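SAM-dependent O-methyltransferase (Thermotoga maritima, PDB 1O54) probably uses S-adenosyl-L-methionine to methylate N1 of adenosine 58 in tRNA, working as a homotetramer built as a dimer of dimers. Local coordinates at residues V26-E31 with G51-N56. Numbering follows the deposited sequence.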
# COMPACT_ATOMS: atom_id res chain seq x y z
N VAL A 26 -27.29 21.79 -4.64
CA VAL A 26 -26.07 22.57 -4.54
C VAL A 26 -25.21 22.00 -3.45
O VAL A 26 -25.71 21.36 -2.50
CB VAL A 26 -26.33 24.06 -4.18
CG1 VAL A 26 -27.03 24.74 -5.31
CG2 VAL A 26 -27.12 24.17 -2.92
N LEU A 27 -23.94 22.28 -3.55
CA LEU A 27 -22.99 21.91 -2.54
C LEU A 27 -22.36 23.18 -2.01
O LEU A 27 -21.76 23.94 -2.78
CB LEU A 27 -21.92 21.03 -3.16
CG LEU A 27 -20.78 20.63 -2.25
CD1 LEU A 27 -21.28 19.83 -1.09
CD2 LEU A 27 -19.80 19.83 -3.04
N LEU A 28 -22.52 23.44 -0.72
CA LEU A 28 -21.93 24.61 -0.09
C LEU A 28 -20.66 24.20 0.66
O LEU A 28 -20.72 23.34 1.56
CB LEU A 28 -22.93 25.27 0.86
CG LEU A 28 -24.29 25.56 0.22
CD1 LEU A 28 -25.27 26.14 1.23
CD2 LEU A 28 -24.14 26.49 -0.99
N SER A 29 -19.53 24.80 0.31
CA SER A 29 -18.23 24.34 0.81
C SER A 29 -17.54 25.45 1.61
O SER A 29 -17.37 26.55 1.11
CB SER A 29 -17.38 23.92 -0.38
OG SER A 29 -16.13 23.42 0.04
N PHE A 30 -17.14 25.15 2.85
CA PHE A 30 -16.59 26.15 3.77
C PHE A 30 -15.09 25.99 4.07
O PHE A 30 -14.51 24.94 3.82
CB PHE A 30 -17.45 26.15 5.04
CG PHE A 30 -18.82 26.74 4.80
CD1 PHE A 30 -19.85 25.94 4.34
CD2 PHE A 30 -19.04 28.10 4.96
CE1 PHE A 30 -21.09 26.49 4.05
CE2 PHE A 30 -20.27 28.65 4.67
CZ PHE A 30 -21.29 27.83 4.21
N GLU A 31 -14.47 27.06 4.61
CA GLU A 31 -13.02 27.10 4.91
C GLU A 31 -12.53 25.93 5.77
O GLU A 31 -11.42 25.42 5.54
CB GLU A 31 -12.63 28.42 5.59
CG GLU A 31 -12.80 29.69 4.75
CD GLU A 31 -12.46 30.98 5.52
OE1 GLU A 31 -12.68 31.03 6.76
OE2 GLU A 31 -11.98 31.95 4.89
N GLY A 51 -23.15 28.72 11.31
CA GLY A 51 -24.19 29.73 11.32
C GLY A 51 -25.30 29.37 10.36
O GLY A 51 -25.33 28.26 9.83
N ILE A 52 -26.19 30.33 10.14
CA ILE A 52 -27.35 30.12 9.30
C ILE A 52 -27.04 30.53 7.87
O ILE A 52 -26.47 31.60 7.64
CB ILE A 52 -28.55 30.98 9.81
CG1 ILE A 52 -28.91 30.55 11.24
CG2 ILE A 52 -29.75 30.82 8.86
CD1 ILE A 52 -29.89 31.43 11.92
N ILE A 53 -27.42 29.68 6.93
CA ILE A 53 -27.30 29.99 5.51
C ILE A 53 -28.72 30.21 4.96
O ILE A 53 -29.57 29.34 5.04
CB ILE A 53 -26.60 28.85 4.75
CG1 ILE A 53 -25.25 28.53 5.42
CG2 ILE A 53 -26.39 29.25 3.31
CD1 ILE A 53 -24.73 27.15 5.14
N ASP A 54 -28.94 31.40 4.42
CA ASP A 54 -30.20 31.73 3.77
C ASP A 54 -30.18 31.30 2.30
O ASP A 54 -29.50 31.92 1.49
CB ASP A 54 -30.41 33.24 3.89
CG ASP A 54 -31.72 33.70 3.31
OD1 ASP A 54 -32.50 32.85 2.83
OD2 ASP A 54 -32.08 34.90 3.33
N LEU A 55 -30.91 30.24 1.95
CA LEU A 55 -30.85 29.70 0.58
C LEU A 55 -31.42 30.66 -0.46
O LEU A 55 -31.03 30.60 -1.62
CB LEU A 55 -31.53 28.34 0.49
CG LEU A 55 -30.92 27.23 1.36
CD1 LEU A 55 -31.61 25.89 1.09
CD2 LEU A 55 -29.43 27.09 1.12
N ASN A 56 -32.33 31.55 -0.07
CA ASN A 56 -32.76 32.63 -0.97
C ASN A 56 -31.60 33.38 -1.63
O ASN A 56 -31.67 33.74 -2.81
CB ASN A 56 -33.66 33.64 -0.24
CG ASN A 56 -35.08 33.13 -0.12
OD1 ASN A 56 -35.49 32.24 -0.85
ND2 ASN A 56 -35.84 33.71 0.81
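Ile53 meets both Leu28 and Phe30, and it carries most of this contact. Its CD1 comes obliquely to the Phe30 ring, 3.6 Å from CZ and 3.9 Å from CE1. The other branch, CG2, reaches tip to tip toward Leu28, ending 3.9 Å from Leu28 CD1. The fork follows from the first torsion: CG1 is anti to the carbonyl carbon (chi1 -54°), which leaves CG2 anti to the backbone N; the split is not clean, since Ile53 CD1, at the end of the CG1 branch, also comes within 4.1 Å of Leu28 CD1. Putting an alanine here would probably open a gap between the two strands, leaving the Phe30 ring and the Leu28 methyl without the side chain that they share. Past Asp54, the N-cap residue whose OD1 accepts a weak hydrogen bond from Asn56 N, Leu55 adds a looser touch, CD2 to Leu28 CD1 at 4.3 Å. The backbones stay well apart, with CA of Leu28 and CA of Ile53 separated by 9.4 Å, and the segments meet through side chains. Leu46 also packs on Leu28, and Thr48 on Ile53. This is part of the apolar interior of the N-terminal beta domain, where the 45-48/51-54 hairpin packs against the antiparallel sheet containing strand 25-30.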